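Local coordinates for protein peptidase S8 and S53, subtilisin, kexin, sedolisin (Mycobacterium smegmatis, PDB 4KG7) that probably cleaves protein substrates as MycP3, a subtilisin-type serine protease (mycosin) of the ESX-3 type VII secretion system, at residues Leu53-Ala58 against Val368-Ala373; Gln60-Ala65 against Ala329-Ser334; Asp90-Thr95 against Arg134-Arg139. All blocks are in the same frame, centred on the assembly; numbering follows the deposited sequence. Where two conformers were deposited one is given.

Contact 1. Residues Leu53-Ala58 against Val368-Ala373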
loop_
_atom_site.group_PDB
_atom_site.type_symbol
_atom_site.label_atom_id
_atom_site.label_comp_id
_atom_site.label_asym_id
_atom_site.label_seq_id
_atom_site.Cartn_x
_atom_site.Cartn_y
_atom_site.Cartn_z
ATOM N N LEU A 53 -6.576 13.698 9.286
ATOM C CA LEU A 53 -5.163 13.449 9.547
ATOM C C LEU A 53 -4.416 14.673 10.055
ATOM O O LEU A 53 -3.246 14.566 10.421
ATOM C CB LEU A 53 -4.499 12.976 8.256
ATOM C CG LEU A 53 -4.952 11.582 7.781
ATOM C CD1 LEU A 53 -4.503 11.408 6.334
ATOM C CD2 LEU A 53 -4.401 10.500 8.692
ATOM N N ASN A 54 -5.073 15.831 10.041
ATOM C CA ASN A 54 -4.422 17.115 10.342
ATOM C C ASN A 54 -3.078 17.250 9.637
ATOM O O ASN A 54 -2.042 17.491 10.271
ATOM C CB ASN A 54 -4.285 17.333 11.857
ATOM C CG ASN A 54 -3.803 18.741 12.218
ATOM O OD1 ASN A 54 -3.842 19.657 11.407
ATOM N ND2 ASN A 54 -3.375 18.911 13.449
ATOM N N LEU A 55 -3.097 17.117 8.313
ATOM C CA LEU A 55 -1.859 17.291 7.560
ATOM C C LEU A 55 -1.307 18.705 7.664
ATOM O O LEU A 55 -0.111 18.870 7.648
ATOM C CB LEU A 55 -2.015 16.916 6.092
ATOM C CG LEU A 55 -2.446 15.467 5.791
ATOM C CD1 LEU A 55 -2.547 15.218 4.289
ATOM C CD2 LEU A 55 -1.536 14.473 6.478
ATOM N N SER A 56 -2.167 19.727 7.775
ATOM C CA SER A 56 -1.680 21.096 8.037
ATOM C C SER A 56 -0.759 21.183 9.242
ATOM O O SER A 56 0.322 21.765 9.193
ATOM C CB SER A 56 -2.869 22.032 8.243
ATOM O OG SER A 56 -3.521 22.166 7.043
ATOM N N GLY A 57 -1.198 20.588 10.336
ATOM C CA GLY A 57 -0.389 20.513 11.542
ATOM C C GLY A 57 0.899 19.750 11.308
ATOM O O GLY A 57 1.956 20.135 11.760
ATOM N N ALA A 58 0.802 18.645 10.577
ATOM C CA ALA A 58 1.975 17.810 10.341
ATOM C C ALA A 58 3.061 18.530 9.545
ATOM O O ALA A 58 4.250 18.396 9.833
ATOM C CB ALA A 58 1.569 16.539 9.623
ATOM N N VAL A 368 -3.934 6.383 12.111
ATOM C CA VAL A 368 -2.647 7.049 12.255
ATOM C C VAL A 368 -2.867 8.498 12.640
ATOM O O VAL A 368 -3.841 9.146 12.206
ATOM C CB VAL A 368 -1.841 6.919 10.934
ATOM C CG1 VAL A 368 -2.488 7.663 9.769
ATOM C CG2 VAL A 368 -0.382 7.302 11.098
ATOM N N ASP A 369 -1.955 9.014 13.460
ATOM C CA ASP A 369 -2.060 10.379 13.970
ATOM C C ASP A 369 -0.729 11.064 13.693
ATOM O O ASP A 369 0.193 10.985 14.515
ATOM C CB ASP A 369 -2.404 10.389 15.458
ATOM C CG ASP A 369 -2.664 11.783 16.003
ATOM O OD1 ASP A 369 -2.119 12.783 15.462
ATOM O OD2 ASP A 369 -3.371 11.874 17.040
ATOM N N PRO A 370 -0.618 11.719 12.521
ATOM C CA PRO A 370 0.660 12.256 12.108
ATOM C C PRO A 370 1.298 13.244 13.082
ATOM O O PRO A 370 2.485 13.141 13.362
ATOM C CB PRO A 370 0.342 12.932 10.769
ATOM C CG PRO A 370 -0.794 12.169 10.253
ATOM C CD PRO A 370 -1.613 11.777 11.430
ATOM N N VAL A 371 0.530 14.182 13.628
ATOM C CA VAL A 371 1.112 15.174 14.535
ATOM C C VAL A 371 1.620 14.502 15.815
ATOM O O VAL A 371 2.705 14.806 16.314
ATOM C CB VAL A 371 0.140 16.327 14.827
ATOM C CG1 VAL A 371 0.648 17.166 15.971
ATOM C CG2 VAL A 371 -0.079 17.165 13.571
ATOM N N ALA A 372 0.844 13.556 16.327
ATOM C CA ALA A 372 1.271 12.815 17.523
ATOM C C ALA A 372 2.556 12.038 17.230
ATOM O O ALA A 372 3.480 12.011 18.043
ATOM C CB ALA A 372 0.181 11.883 17.982
ATOM N N ALA A 373 2.618 11.407 16.056
ATOM C CA ALA A 373 3.817 10.649 15.674
ATOM C C ALA A 373 5.043 11.543 15.546
ATOM O O ALA A 373 6.178 11.144 15.868
ATOM C CB ALA A 373 3.572 9.877 14.387
HETATM O O HOH W 1 -2.292 14.622 13.170
#

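Contact 2. Residues Gln60-Ala65 against Ala329-Ser334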
loop_
_atom_site.group_PDB
_atom_site.type_symbol
_atom_site.label_atom_id
_atom_site.label_comp_id
_atom_site.label_asym_id
_atom_site.label_seq_id
_atom_site.Cartn_x
_atom_site.Cartn_y
_atom_site.Cartn_z
ATOM N N GLN A 60 3.975 21.521 9.575
ATOM C CA GLN A 60 4.759 22.383 10.429
ATOM C C GLN A 60 5.933 21.660 11.076
ATOM O O GLN A 60 6.853 22.308 11.570
ATOM C CB GLN A 60 3.869 23.033 11.497
ATOM C CG GLN A 60 2.926 24.044 10.866
ATOM C CD GLN A 60 3.707 25.120 10.118
ATOM O OE1 GLN A 60 4.613 25.731 10.680
ATOM N NE2 GLN A 60 3.408 25.302 8.837
ATOM N N HIS A 61 5.925 20.326 11.042
ATOM C CA HIS A 61 7.035 19.520 11.534
ATOM C C HIS A 61 7.888 18.920 10.429
ATOM O O HIS A 61 9.103 18.831 10.569
ATOM C CB HIS A 61 6.497 18.404 12.445
ATOM C CG HIS A 61 5.792 18.925 13.657
ATOM N ND1 HIS A 61 6.467 19.321 14.790
ATOM C CD2 HIS A 61 4.480 19.156 13.901
ATOM C CE1 HIS A 61 5.603 19.784 15.676
ATOM N NE2 HIS A 61 4.390 19.674 15.174
ATOM N N SER A 62 7.266 18.530 9.328
ATOM C CA SER A 62 7.962 17.816 8.266
ATOM C C SER A 62 7.124 17.801 6.993
ATOM O O SER A 62 5.892 17.755 7.060
ATOM C CB SER A 62 8.250 16.381 8.701
ATOM O OG SER A 62 8.931 15.690 7.678
ATOM N N ARG A 63 7.806 17.817 5.846
ATOM C CA ARG A 63 7.170 17.610 4.540
ATOM C C ARG A 63 7.793 16.408 3.785
ATOM O O ARG A 63 7.503 16.190 2.615
ATOM C CB ARG A 63 7.240 18.878 3.705
ATOM C CG ARG A 63 6.255 19.914 4.231
ATOM C CD ARG A 63 6.379 21.239 3.540
ATOM N NE ARG A 63 5.923 21.257 2.166
ATOM C CZ ARG A 63 4.655 21.156 1.749
ATOM N NH1 ARG A 63 3.642 20.912 2.590
ATOM N NH2 ARG A 63 4.405 21.265 0.449
ATOM N N GLY A 64 8.663 15.660 4.465
ATOM C CA GLY A 64 9.218 14.444 3.907
ATOM C C GLY A 64 10.549 14.636 3.180
ATOM O O GLY A 64 10.976 13.755 2.457
ATOM N N ALA A 65 11.202 15.786 3.358
ATOM C CA ALA A 65 12.469 16.034 2.679
ATOM C C ALA A 65 13.496 14.938 2.951
ATOM O O ALA A 65 13.628 14.439 4.066
ATOM C CB ALA A 65 13.036 17.383 3.084
ATOM N N ALA A 329 4.847 7.879 7.322
ATOM C CA ALA A 329 6.153 7.295 7.607
ATOM C C ALA A 329 7.278 8.151 7.031
ATOM O O ALA A 329 8.277 8.366 7.686
ATOM C CB ALA A 329 6.257 5.857 7.103
ATOM N N ALA A 330 7.116 8.658 5.808
ATOM C CA ALA A 330 8.128 9.531 5.208
ATOM C C ALA A 330 8.277 10.812 6.037
ATOM O O ALA A 330 9.403 11.290 6.228
ATOM C CB ALA A 330 7.791 9.878 3.750
ATOM N N LEU A 331 7.166 11.381 6.511
ATOM C CA LEU A 331 7.268 12.565 7.388
ATOM C C LEU A 331 8.123 12.243 8.612
ATOM O O LEU A 331 9.003 13.020 9.020
ATOM C CB LEU A 331 5.894 13.054 7.835
ATOM C CG LEU A 331 4.984 13.591 6.737
ATOM C CD1 LEU A 331 3.744 14.244 7.366
ATOM C CD2 LEU A 331 5.680 14.518 5.748
ATOM N N VAL A 332 7.825 11.113 9.232
ATOM C CA VAL A 332 8.478 10.720 10.486
ATOM C C VAL A 332 9.966 10.463 10.240
ATOM O O VAL A 332 10.806 10.885 11.020
ATOM C CB VAL A 332 7.778 9.496 11.123
ATOM C CG1 VAL A 332 8.610 8.909 12.254
ATOM C CG2 VAL A 332 6.401 9.903 11.641
ATOM N N ARG A 333 10.297 9.750 9.157
ATOM C CA ARG A 333 11.713 9.476 8.881
ATOM C C ARG A 333 12.502 10.712 8.516
ATOM O O ARG A 333 13.702 10.767 8.810
ATOM C CB ARG A 333 11.881 8.404 7.805
ATOM C CG ARG A 333 11.164 7.106 8.111
ATOM C CD ARG A 333 11.881 5.936 7.484
ATOM N NE ARG A 333 13.007 5.517 8.310
ATOM C CZ ARG A 333 13.664 4.373 8.135
ATOM N NH1 ARG A 333 13.403 3.601 7.095
ATOM N NH2 ARG A 333 14.622 4.031 8.968
ATOM N N SER A 334 11.862 11.712 7.914
ATOM C CA SER A 334 12.533 12.965 7.625
ATOM C C SER A 334 12.817 13.740 8.909
ATOM O O SER A 334 13.901 14.277 9.074
ATOM C CB SER A 334 11.693 13.818 6.676
ATOM O OG SER A 334 12.297 15.060 6.388
#

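Contact 3. Residues Asp90-Thr95 against Arg134-Arg139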
loop_
_atom_site.group_PDB
_atom_site.type_symbol
_atom_site.label_atom_id
_atom_site.label_comp_id
_atom_site.label_asym_id
_atom_site.label_seq_id
_atom_site.Cartn_x
_atom_site.Cartn_y
_atom_site.Cartn_z
ATOM N N ASP A 90 9.682 -2.457 -14.358
ATOM C CA ASP A 90 8.416 -3.052 -14.775
ATOM C C ASP A 90 8.535 -4.585 -14.701
ATOM O O ASP A 90 9.516 -5.173 -15.179
ATOM C CB ASP A 90 8.147 -2.572 -16.211
ATOM C CG ASP A 90 6.738 -2.854 -16.714
ATOM O OD1 ASP A 90 5.935 -3.503 -16.032
ATOM O OD2 ASP A 90 6.440 -2.423 -17.857
ATOM N N TYR A 91 7.517 -5.213 -14.121
ATOM C CA TYR A 91 7.411 -6.674 -14.001
ATOM C C TYR A 91 6.288 -7.200 -14.908
ATOM O O TYR A 91 5.994 -8.385 -14.863
ATOM C CB TYR A 91 7.141 -7.087 -12.539
ATOM C CG TYR A 91 8.387 -6.902 -11.722
ATOM C CD1 TYR A 91 8.736 -5.639 -11.226
ATOM C CD2 TYR A 91 9.256 -7.944 -11.514
ATOM C CE1 TYR A 91 9.913 -5.452 -10.501
ATOM C CE2 TYR A 91 10.427 -7.767 -10.798
ATOM C CZ TYR A 91 10.747 -6.519 -10.294
ATOM O OH TYR A 91 11.928 -6.321 -9.603
ATOM N N ILE A 92 5.728 -6.331 -15.756
ATOM C CA ILE A 92 4.608 -6.685 -16.662
ATOM C C ILE A 92 5.076 -6.588 -18.114
ATOM O O ILE A 92 5.134 -7.596 -18.816
ATOM C CB ILE A 92 3.369 -5.812 -16.405
ATOM C CG1 ILE A 92 2.816 -6.046 -14.984
ATOM C CG2 ILE A 92 2.296 -6.131 -17.420
ATOM C CD1 ILE A 92 2.196 -7.403 -14.726
ATOM N N GLU A 93 5.448 -5.382 -18.532
ATOM C CA GLU A 93 6.113 -5.161 -19.806
ATOM C C GLU A 93 7.570 -4.785 -19.525
ATOM O O GLU A 93 8.120 -5.178 -18.491
ATOM C CB GLU A 93 5.387 -4.083 -20.620
ATOM C CG GLU A 93 3.910 -4.362 -20.890
ATOM C CD GLU A 93 3.260 -3.276 -21.710
ATOM O OE1 GLU A 93 3.163 -2.131 -21.223
ATOM O OE2 GLU A 93 2.825 -3.564 -22.858
ATOM N N SER A 94 8.175 -3.994 -20.415
ATOM C CA SER A 94 9.579 -3.595 -20.275
ATOM C C SER A 94 9.713 -2.083 -20.179
ATOM O O SER A 94 10.742 -1.498 -20.583
ATOM C CB SER A 94 10.409 -4.138 -21.449
ATOM O OG SER A 94 9.892 -3.710 -22.697
ATOM N N THR A 95 8.683 -1.445 -19.641
ATOM C CA THR A 95 8.693 0.000 -19.433
ATOM C C THR A 95 9.572 0.349 -18.236
ATOM O O THR A 95 10.098 -0.517 -17.548
ATOM C CB THR A 95 7.261 0.598 -19.224
ATOM O OG1 THR A 95 6.759 0.246 -17.924
ATOM C CG2 THR A 95 6.294 0.134 -20.300
ATOM N N ARG A 134 6.433 -0.888 -11.466
ATOM C CA ARG A 134 5.184 -1.514 -11.854
ATOM C C ARG A 134 5.313 -3.017 -11.633
ATOM O O ARG A 134 5.979 -3.720 -12.367
ATOM C CB ARG A 134 4.742 -1.238 -13.312
ATOM C CG ARG A 134 3.425 -1.965 -13.616
ATOM C CD ARG A 134 2.704 -1.489 -14.852
ATOM N NE ARG A 134 3.394 -1.843 -16.082
ATOM C CZ ARG A 134 2.898 -1.627 -17.290
ATOM N NH1 ARG A 134 1.680 -1.125 -17.433
ATOM N NH2 ARG A 134 3.614 -1.957 -18.363
ATOM N N GLN A 135 4.653 -3.498 -10.595
ATOM C CA GLN A 135 4.715 -4.901 -10.203
ATOM C C GLN A 135 3.535 -5.708 -10.677
ATOM O O GLN A 135 3.635 -6.941 -10.790
ATOM C CB GLN A 135 4.901 -4.995 -8.670
ATOM C CG GLN A 135 4.977 -6.399 -8.094
ATOM C CD GLN A 135 3.619 -6.969 -7.705
ATOM O OE1 GLN A 135 2.651 -6.224 -7.458
ATOM N NE2 GLN A 135 3.512 -8.294 -7.681
ATOM N N ASN A 136 2.420 -5.047 -10.956
ATOM C CA ASN A 136 1.256 -5.771 -11.460
ATOM C C ASN A 136 0.286 -4.910 -12.188
ATOM O O ASN A 136 0.323 -3.685 -12.088
ATOM C CB ASN A 136 0.544 -6.540 -10.349
ATOM C CG ASN A 136 -0.063 -7.881 -10.847
ATOM O OD1 ASN A 136 -0.225 -8.193 -12.083
ATOM N ND2 ASN A 136 -0.400 -8.717 -9.858
ATOM N N SER A 137 -0.562 -5.547 -12.975
ATOM C CA SER A 137 -1.685 -4.870 -13.632
ATOM C C SER A 137 -2.687 -5.926 -14.015
ATOM O O SER A 137 -2.321 -6.873 -14.701
ATOM C CB SER A 137 -1.254 -4.136 -14.890
ATOM O OG SER A 137 -2.443 -3.754 -15.630
ATOM N N PRO A 138 -3.950 -5.761 -13.596
ATOM C CA PRO A 138 -4.993 -6.685 -14.067
ATOM C C PRO A 138 -5.376 -6.511 -15.514
ATOM O O PRO A 138 -6.204 -7.305 -16.023
ATOM C CB PRO A 138 -6.189 -6.350 -13.187
ATOM C CG PRO A 138 -5.965 -5.003 -12.690
ATOM C CD PRO A 138 -4.479 -4.747 -12.670
ATOM N N ARG A 139 -4.813 -5.503 -16.186
ATOM C CA ARG A 139 -5.068 -5.315 -17.612
ATOM C C ARG A 139 -4.222 -6.265 -18.474
ATOM O O ARG A 139 -4.370 -6.284 -19.689
ATOM C CB ARG A 139 -4.772 -3.876 -18.039
ATOM C CG ARG A 139 -5.587 -2.811 -17.323
ATOM C CD ARG A 139 -7.048 -2.891 -17.684
ATOM N NE ARG A 139 -7.849 -1.991 -16.871
ATOM C CZ ARG A 139 -8.147 -2.230 -15.596
ATOM N NH1 ARG A 139 -7.728 -3.339 -14.992
ATOM N NH2 ARG A 139 -8.887 -1.369 -14.915
HETATM O O HOH W 2 0.986 -0.625 -20.152
#

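Contact 1. Residues Leu53-Ala58 against Val368-Ala373
P370 and V371, in the first turn of helix 370-375, pack against L53 and the helical turn that follows N54. The contact is mostly apolar. L53 sends CD2 to V368 CG1, 3.6 Å away, the two side chains crossing obliquely. The P370 ring wedges between L53 and A58: its CB forms an apolar pair with A58 CB at 4.0 Å, whereas its CG and CD edge lies against a polar atom, the carbonyl L53 O, at 3.4 Å. V371 turns CG2, anti to its own carbonyl carbon, onto the peptide between G57 and A58, and this methyl comes within 3.5 Å of A58 N. N54 ND2 also touches V371 CG2, at 3.7 Å and again at a slant.

The polar link is one water, which donates to L53 O and to D369 OD1 and accepts from V371 N at 2.9 Å, so that a carbonyl of one segment is tied to the helix start of the other. Both helix starts are capped by side chains. N54 OD1 accepts from G57 N at 3.0 Å, the donor standing above the carbonyl plane, and D369 OD1 takes A372 N at 3.2 Å. N54, at positive phi, also closes helix 48-53 in a Schellman motif.

Beneath the contact runs helix 318-335, whose Y324, V328 and L331 touch L53, V368 with P370, and A58 in turn, while strand 281-286, the outermost strand at one side of the parallel sheet, borders L53 and V368.

Contact 2. Residues Gln60-Ala65 against Ala329-Ser334
S62 and S334 exchange hydroxyl hydrogen bonds with the backbone across this contact, pinning a loop to the side of a helix. S62 OG, anti to its backbone N (chi1 -180°), donates to L331 O at 3.0 Å, in the carbonyl plane and on a lone pair. S334 OG answers in the reverse direction, donating to A65 O at 2.7 Å, again in plane and on a lone pair. That carbonyl is shared with Q67 NE2, farther along the chain. S62 OG also accepts from G64 N at 3.2 Å, which makes an ST turn: the one oxygen both bends the loop and fastens it to the helix.

The helix is 318-335 of the subtilisin fold, whose first turn holds S319, predicted to be the serine of the charge relay; this contact sits near its other end, far from that serine. The loop leads from helix 55-59 into strand 68-73, which carries D73, the predicted aspartate of the same relay.

Van der Waals contact fills in around the bonds. L331 CD2 presses on the peptide between R63 and G64, 3.4 Å from G64 N, while its CD1 faces S62 O at 4.1 Å. S334 CB lies 3.5 Å from the hydroxyl oxygen S62 OG. G64, at positive phi, passes its CA 3.9 Å from A330 O. R63, whose CB points away from the helix, makes a cation-pi contact with W59.

Contact 3. Residues Asp90-Thr95 against Arg134-Arg139
R134 and D90 form the tightly held part of this contact. Lying side by side and pointing the same way, they join in a side-on salt bridge: NE of R134 gives to D90 OD1 at 3.0 Å with a nearly straight bond (168°), and NH2 gives to D90 OD2 at 2.9 Å. The carboxylate and guanidinium planes stand 49° apart, and NE meets OD1 from above the carboxylate plane. The R134 chain bends at chi3 (70°), placing NE for this grip. I92 N reaches OD1 from the face of the carboxylate opposite to R134 NE, completing an Asx turn; T95 N takes the anti lone pair of OD2, and T95 OG1 donates to OD2 from above the plane at 2.7 Å. So many donors probably keep D90 charged. I92 CB covers one face of the guanidinium, 4.0 Å from NE, and I92 CD1 runs on to N136 OD1.

Toward the partly exposed side the packing gives way to water. E93 OE1 takes R134 NH2 on its anti lone pair at 2.9 Å, in the guanidinium plane, and a water bridges the same OE1 to R134 NH1.

At the backbone, D90 and R134 pair as a parallel beta bridge, and Y91 N donates to R134 O at 2.8 Å, nearly along the C=O axis. Here strands 85-90, the outermost, and 129-134 of the parallel subtilisin sheet end and diverge into loops; on the inner side of 129-134, Q135 bonds through its backbone to D73, the predicted charge-relay aspartate.

How the contacts relate
Contacts 1 and 2 adjoin, their centres 10 Å apart, and share helix 318-335: contact 2 lies directly on it, contact 1 rests against it, and A58 CB meets L331 CD1 and A373 CB meets V332 CG2 where the two touch. Contact 3 stands across the chain's centre from contact 1, with about 23 Å between nearest atoms, at the end of the sheet near the predicted charge relay. Contacts 1 and 3 are buried, contact 2 partly so. The chemistry follows the place: apolar packing with one bridging water where two helix starts meet, serine-to-backbone bonds where a loop crosses a helix, and an ionic network where two strands run out into loops.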